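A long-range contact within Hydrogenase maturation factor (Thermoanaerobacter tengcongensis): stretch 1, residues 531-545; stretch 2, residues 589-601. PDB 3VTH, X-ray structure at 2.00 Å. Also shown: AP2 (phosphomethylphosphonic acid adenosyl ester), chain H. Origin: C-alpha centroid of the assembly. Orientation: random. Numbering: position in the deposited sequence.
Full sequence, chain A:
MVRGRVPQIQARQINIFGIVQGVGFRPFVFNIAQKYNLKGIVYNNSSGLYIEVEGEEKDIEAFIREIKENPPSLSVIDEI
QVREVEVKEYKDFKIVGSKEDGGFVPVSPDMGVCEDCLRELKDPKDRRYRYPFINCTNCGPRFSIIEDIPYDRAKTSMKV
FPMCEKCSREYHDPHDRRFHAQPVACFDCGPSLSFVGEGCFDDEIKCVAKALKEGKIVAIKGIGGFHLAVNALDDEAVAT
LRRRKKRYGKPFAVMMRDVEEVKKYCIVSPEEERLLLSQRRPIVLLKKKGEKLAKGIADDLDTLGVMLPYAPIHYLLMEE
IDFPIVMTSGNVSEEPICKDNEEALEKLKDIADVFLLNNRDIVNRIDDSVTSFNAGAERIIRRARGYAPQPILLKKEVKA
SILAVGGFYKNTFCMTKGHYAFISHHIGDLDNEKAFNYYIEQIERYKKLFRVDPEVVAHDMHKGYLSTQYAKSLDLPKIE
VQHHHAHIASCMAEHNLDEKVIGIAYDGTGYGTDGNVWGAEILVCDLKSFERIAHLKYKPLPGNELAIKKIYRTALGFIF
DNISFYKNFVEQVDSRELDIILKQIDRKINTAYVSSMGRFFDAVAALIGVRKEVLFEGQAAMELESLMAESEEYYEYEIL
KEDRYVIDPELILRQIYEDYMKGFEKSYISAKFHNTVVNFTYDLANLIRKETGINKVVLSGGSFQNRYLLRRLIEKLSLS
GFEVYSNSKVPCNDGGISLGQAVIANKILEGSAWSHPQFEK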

# COMPACT_ATOMS: atom_id res chain seq x y z
N GLU A 531 18.22 -0.60 -21.24
CA GLU A 531 18.33 -0.03 -22.57
C GLU A 531 16.93 0.41 -22.98
O GLU A 531 15.98 -0.36 -22.86
CB GLU A 531 18.92 -1.04 -23.58
CG GLU A 531 18.96 -0.46 -25.02
CD GLU A 531 19.55 -1.40 -26.09
OE1 GLU A 531 19.88 -2.57 -25.78
OE2 GLU A 531 19.67 -0.95 -27.25
N ARG A 532 16.79 1.64 -23.44
CA ARG A 532 15.51 2.16 -23.88
C ARG A 532 15.28 1.71 -25.32
O ARG A 532 16.07 2.04 -26.21
CB ARG A 532 15.52 3.68 -23.83
CG ARG A 532 14.14 4.30 -23.98
CD ARG A 532 14.32 5.78 -24.30
NE ARG A 532 13.08 6.53 -24.07
CZ ARG A 532 12.94 7.81 -24.36
NH1 ARG A 532 13.95 8.48 -24.92
NH2 ARG A 532 11.79 8.41 -24.11
N ILE A 533 14.20 0.97 -25.56
CA ILE A 533 13.98 0.35 -26.86
C ILE A 533 12.91 1.09 -27.65
O ILE A 533 13.00 1.22 -28.87
CB ILE A 533 13.59 -1.14 -26.73
CG1 ILE A 533 14.62 -1.89 -25.88
CG2 ILE A 533 13.41 -1.80 -28.11
CD1 ILE A 533 16.02 -1.95 -26.51
N ALA A 534 11.88 1.57 -26.95
CA ALA A 534 10.72 2.18 -27.61
C ALA A 534 10.07 3.22 -26.70
O ALA A 534 10.18 3.13 -25.49
CB ALA A 534 9.69 1.10 -28.03
N HIS A 535 9.43 4.21 -27.31
CA HIS A 535 8.73 5.25 -26.57
C HIS A 535 7.72 5.94 -27.47
O HIS A 535 7.66 5.65 -28.66
CB HIS A 535 9.72 6.26 -25.96
CG HIS A 535 10.51 7.03 -26.98
ND1 HIS A 535 10.11 8.26 -27.46
CD2 HIS A 535 11.72 6.78 -27.55
CE1 HIS A 535 11.01 8.71 -28.31
NE2 HIS A 535 12.00 7.84 -28.38
N LEU A 536 6.92 6.83 -26.92
CA LEU A 536 6.00 7.65 -27.72
C LEU A 536 6.71 8.89 -28.27
O LEU A 536 7.61 9.41 -27.61
CB LEU A 536 4.79 8.07 -26.87
CG LEU A 536 3.80 6.97 -26.48
CD1 LEU A 536 2.62 7.54 -25.67
CD2 LEU A 536 3.29 6.20 -27.71
N LYS A 537 6.34 9.33 -29.48
CA LYS A 537 6.95 10.51 -30.08
C LYS A 537 6.74 11.71 -29.16
O LYS A 537 5.61 11.99 -28.75
CB LYS A 537 6.38 10.81 -31.49
CG LYS A 537 7.12 11.95 -32.22
CD LYS A 537 6.45 12.30 -33.57
CE LYS A 537 7.26 13.37 -34.33
NZ LYS A 537 6.52 13.75 -35.59
N TYR A 538 7.84 12.36 -28.79
CA TYR A 538 7.81 13.49 -27.84
C TYR A 538 6.84 14.60 -28.26
O TYR A 538 6.87 15.03 -29.40
CB TYR A 538 9.21 14.10 -27.71
CG TYR A 538 10.13 13.27 -26.86
CD1 TYR A 538 9.79 12.93 -25.56
CD2 TYR A 538 11.37 12.84 -27.36
CE1 TYR A 538 10.64 12.17 -24.76
CE2 TYR A 538 12.23 12.09 -26.57
CZ TYR A 538 11.84 11.75 -25.26
OH TYR A 538 12.65 11.02 -24.44
N LYS A 539 5.99 15.04 -27.32
CA LYS A 539 5.08 16.16 -27.55
C LYS A 539 5.40 17.25 -26.55
O LYS A 539 5.74 16.95 -25.39
CB LYS A 539 3.61 15.73 -27.38
CG LYS A 539 3.17 14.61 -28.32
CD LYS A 539 3.17 15.10 -29.79
CE LYS A 539 2.91 13.96 -30.76
NZ LYS A 539 3.15 14.37 -32.18
N PRO A 540 5.26 18.52 -26.97
CA PRO A 540 5.52 19.64 -26.07
C PRO A 540 4.41 19.75 -25.02
O PRO A 540 3.23 19.52 -25.33
CB PRO A 540 5.54 20.86 -27.00
CG PRO A 540 4.59 20.48 -28.13
CD PRO A 540 4.80 18.97 -28.31
N LEU A 541 4.78 20.09 -23.80
CA LEU A 541 3.80 20.27 -22.74
C LEU A 541 4.02 21.67 -22.19
O LEU A 541 4.98 21.89 -21.46
CB LEU A 541 4.02 19.21 -21.65
CG LEU A 541 2.86 18.92 -20.72
CD1 LEU A 541 1.93 17.94 -21.40
CD2 LEU A 541 3.37 18.31 -19.40
N PRO A 542 3.17 22.63 -22.58
CA PRO A 542 3.34 24.03 -22.19
C PRO A 542 2.84 24.28 -20.77
O PRO A 542 1.71 23.90 -20.42
CB PRO A 542 2.47 24.78 -23.20
CG PRO A 542 1.38 23.80 -23.52
CD PRO A 542 2.03 22.45 -23.50
N GLY A 543 3.68 24.90 -19.95
CA GLY A 543 3.32 25.26 -18.59
C GLY A 543 3.82 24.28 -17.55
O GLY A 543 3.99 24.65 -16.39
N ASN A 544 4.04 23.02 -17.96
CA ASN A 544 4.68 21.98 -17.14
C ASN A 544 3.85 21.40 -15.99
O ASN A 544 3.42 20.24 -16.05
CB ASN A 544 6.05 22.45 -16.62
CG ASN A 544 7.05 22.70 -17.73
OD1 ASN A 544 6.94 22.12 -18.81
ND2 ASN A 544 8.02 23.57 -17.47
N GLU A 545 3.66 22.19 -14.94
CA GLU A 545 2.83 21.81 -13.80
C GLU A 545 1.38 22.25 -14.01
O GLU A 545 0.45 21.59 -13.54
CB GLU A 545 3.39 22.40 -12.50
CG GLU A 545 4.38 21.49 -11.75
CD GLU A 545 5.48 20.91 -12.63
OE1 GLU A 545 5.59 19.66 -12.70
OE2 GLU A 545 6.24 21.69 -13.26
N ILE A 589 8.88 28.47 -24.28
CA ILE A 589 8.68 29.09 -22.97
C ILE A 589 8.01 28.08 -22.04
O ILE A 589 6.90 27.61 -22.33
CB ILE A 589 7.83 30.38 -23.11
CG1 ILE A 589 8.59 31.43 -23.94
CG2 ILE A 589 7.47 30.92 -21.72
CD1 ILE A 589 7.73 32.51 -24.54
N ASN A 590 8.68 27.75 -20.94
CA ASN A 590 8.18 26.79 -19.94
C ASN A 590 7.60 25.52 -20.55
O ASN A 590 6.54 25.04 -20.14
CB ASN A 590 7.12 27.45 -19.04
CG ASN A 590 7.70 28.51 -18.13
OD1 ASN A 590 8.84 28.42 -17.68
ND2 ASN A 590 6.90 29.54 -17.85
N THR A 591 8.29 24.97 -21.55
CA THR A 591 7.78 23.83 -22.30
C THR A 591 8.64 22.60 -22.05
O THR A 591 9.86 22.65 -22.19
CB THR A 591 7.69 24.20 -23.79
OG1 THR A 591 6.66 25.18 -23.95
CG2 THR A 591 7.36 22.99 -24.65
N ALA A 592 8.01 21.51 -21.63
CA ALA A 592 8.71 20.24 -21.47
C ALA A 592 8.33 19.34 -22.64
O ALA A 592 7.28 19.55 -23.24
CB ALA A 592 8.34 19.57 -20.14
N TYR A 593 9.17 18.38 -22.97
CA TYR A 593 8.81 17.40 -23.99
C TYR A 593 8.57 16.07 -23.32
O TYR A 593 9.36 15.65 -22.45
CB TYR A 593 9.89 17.31 -25.06
CG TYR A 593 9.91 18.55 -25.91
CD1 TYR A 593 9.11 18.66 -27.04
CD2 TYR A 593 10.71 19.64 -25.56
CE1 TYR A 593 9.13 19.83 -27.83
CE2 TYR A 593 10.73 20.79 -26.32
CZ TYR A 593 9.94 20.88 -27.45
OH TYR A 593 9.99 22.04 -28.19
N VAL A 594 7.47 15.41 -23.70
CA VAL A 594 6.99 14.24 -22.94
C VAL A 594 6.69 13.03 -23.80
O VAL A 594 6.12 13.15 -24.90
CB VAL A 594 5.73 14.56 -22.07
CG1 VAL A 594 5.94 15.85 -21.29
CG2 VAL A 594 4.45 14.68 -22.97
N SER A 595 7.08 11.88 -23.29
CA SER A 595 6.64 10.56 -23.79
C SER A 595 5.95 9.98 -22.57
O SER A 595 6.61 9.60 -21.60
CB SER A 595 7.85 9.69 -24.18
OG SER A 595 7.51 8.31 -24.28
N SER A 596 4.62 9.95 -22.58
CA SER A 596 3.92 9.66 -21.33
C SER A 596 2.55 9.05 -21.59
O SER A 596 1.73 9.64 -22.28
CB SER A 596 3.75 10.95 -20.52
OG SER A 596 2.80 10.78 -19.47
N MET A 597 2.32 7.87 -21.01
CA MET A 597 1.00 7.22 -21.12
C MET A 597 -0.06 8.01 -20.35
O MET A 597 -1.20 8.13 -20.79
CB MET A 597 1.07 5.76 -20.66
CG MET A 597 -0.22 4.93 -20.97
SD MET A 597 -0.72 4.96 -22.71
CE MET A 597 0.75 4.29 -23.52
N GLY A 598 0.33 8.57 -19.21
CA GLY A 598 -0.59 9.43 -18.44
C GLY A 598 -1.09 10.65 -19.20
O GLY A 598 -2.29 10.95 -19.21
N ARG A 599 -0.17 11.36 -19.86
CA ARG A 599 -0.54 12.53 -20.64
C ARG A 599 -1.33 12.13 -21.88
O ARG A 599 -2.24 12.85 -22.30
CB ARG A 599 0.68 13.38 -21.04
CG ARG A 599 1.53 13.96 -19.86
CD ARG A 599 0.82 14.96 -18.93
NE ARG A 599 -0.21 14.30 -18.12
CZ ARG A 599 0.01 13.67 -16.96
NH1 ARG A 599 1.23 13.63 -16.43
NH2 ARG A 599 -1.00 13.08 -16.34
N PHE A 600 -0.98 10.99 -22.47
CA PHE A 600 -1.75 10.44 -23.61
C PHE A 600 -3.22 10.26 -23.18
O PHE A 600 -4.15 10.75 -23.87
CB PHE A 600 -1.13 9.11 -24.10
CG PHE A 600 -1.55 8.68 -25.50
CD1 PHE A 600 -2.44 9.43 -26.28
CD2 PHE A 600 -1.07 7.47 -26.02
CE1 PHE A 600 -2.82 9.00 -27.58
CE2 PHE A 600 -1.45 7.03 -27.30
CZ PHE A 600 -2.33 7.80 -28.08
N PHE A 601 -3.44 9.60 -22.05
CA PHE A 601 -4.79 9.46 -21.49
C PHE A 601 -5.46 10.82 -21.26
O PHE A 601 -6.62 10.99 -21.64
CB PHE A 601 -4.78 8.66 -20.17
CG PHE A 601 -5.01 7.19 -20.37
CD1 PHE A 601 -6.20 6.60 -19.94
CD2 PHE A 601 -4.05 6.39 -21.00
CE1 PHE A 601 -6.43 5.22 -20.12
CE2 PHE A 601 -4.27 5.01 -21.18
CZ PHE A 601 -5.46 4.43 -20.75
PB AP2 H . 4.58 9.40 -11.99
O1B AP2 H . 3.66 9.53 -13.19
O2B AP2 H . 5.70 8.42 -12.12
O3B AP2 H . 4.96 10.74 -11.43
C3A AP2 H . 3.47 8.71 -10.73
PA AP2 H . 2.90 7.01 -11.05
O1A AP2 H . 2.24 6.68 -9.72
O2A AP2 H . 3.92 6.06 -11.63
O5' AP2 H . 1.78 7.17 -12.21
C5' AP2 H . 0.56 7.81 -11.85
C4' AP2 H . -0.11 8.15 -13.16
O4' AP2 H . -0.63 6.96 -13.76
C3' AP2 H . -1.31 9.06 -12.99
O3' AP2 H . -0.90 10.42 -12.82
C2' AP2 H . -2.04 8.79 -14.29
O2' AP2 H . -1.42 9.61 -15.29
C1' AP2 H . -1.77 7.30 -14.55
N9 AP2 H . -3.00 6.56 -14.14
C8 AP2 H . -3.54 6.45 -12.90
N7 AP2 H . -4.69 5.74 -12.91
C5 AP2 H . -4.92 5.37 -14.18
C6 AP2 H . -5.97 4.61 -14.90
N6 AP2 H . -7.03 4.07 -14.24
N1 AP2 H . -5.83 4.47 -16.25
C2 AP2 H . -4.78 4.98 -16.93
N3 AP2 H . -3.80 5.69 -16.34
C4 AP2 H . -3.82 5.92 -15.00
O HOH W 1 4.17 11.68 -26.32

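Strands 539-542 and 591-594 lie side by side and antiparallel, their directions 144° apart and their axes 4.4 Å apart at closest approach. K539 and V594 exchange two hydrogen bonds (K539 N to V594 O, 3.1 Å; V594 N to K539 O, 2.9 Å), and L541 and A592 exchange two more (L541 N to A592 O, a short 2.6 Å; A592 N to L541 O, 3.1 Å). G543 N extends the ladder by donating to N590 O at 2.9 Å. P540 and P542 have no amide hydrogen to give, and both fall at non-hydrogen-bonded positions, so the prolines cost the pairing nothing. At P540 the strands draw in until the CA atoms of P540 and Y593 are 4.5 Å apart, and P540 CA sits 3.3 Å from A592 O in a CA-H...O contact.

The two faces are filled differently. On the face carrying P540, P542, T591 and Y593, the P540 ring is a low bump between two neighbours: its CB lies 3.7 Å from T591 CG2 and 3.8 Å from Y593 CE1. On the face carrying K539, L541, A592 and V594, L541 packs its CB 3.9 Å from V594 CG1 and reaches along to the helix, where its CD1 meets R599 CD at 4.0 Å.

Beyond K539 the strands no longer pair directly, and a water spans the gap, donating to K537 O and to V594 O, each at 2.8 Å. Y538 turns a ring edge to the opposing backbone: V594 C and S595 N lie near the ring plane, with Y538 CD1 3.7 Å from S595 N. The far end of this ring is held within its own stretch, as R532 NH1 and NH2 both donate to Y538 OH, at 2.9 and 2.8 Å. The small S595 side chain points into the space bordered by R532, H535, L536 and Y538. Its OG accepts from L536 N at 3.1 Å, its CB lies 3.8 Å from Y538 CE1, and R532 NH2 approaches that CB to 4.1 Å at the edge of the guanidinium.

L536 is the knob at this end. Its CD1 fits against the first turn of the helix, 3.7 Å from F600 CD2, 4.3 Å from M597 CE and 4.1 Å from S596 O. S596 caps that helix, its OG accepting from R599 N at 3.1 Å. Across the whole contact, the two stretches bury 830 Å² of summed surface.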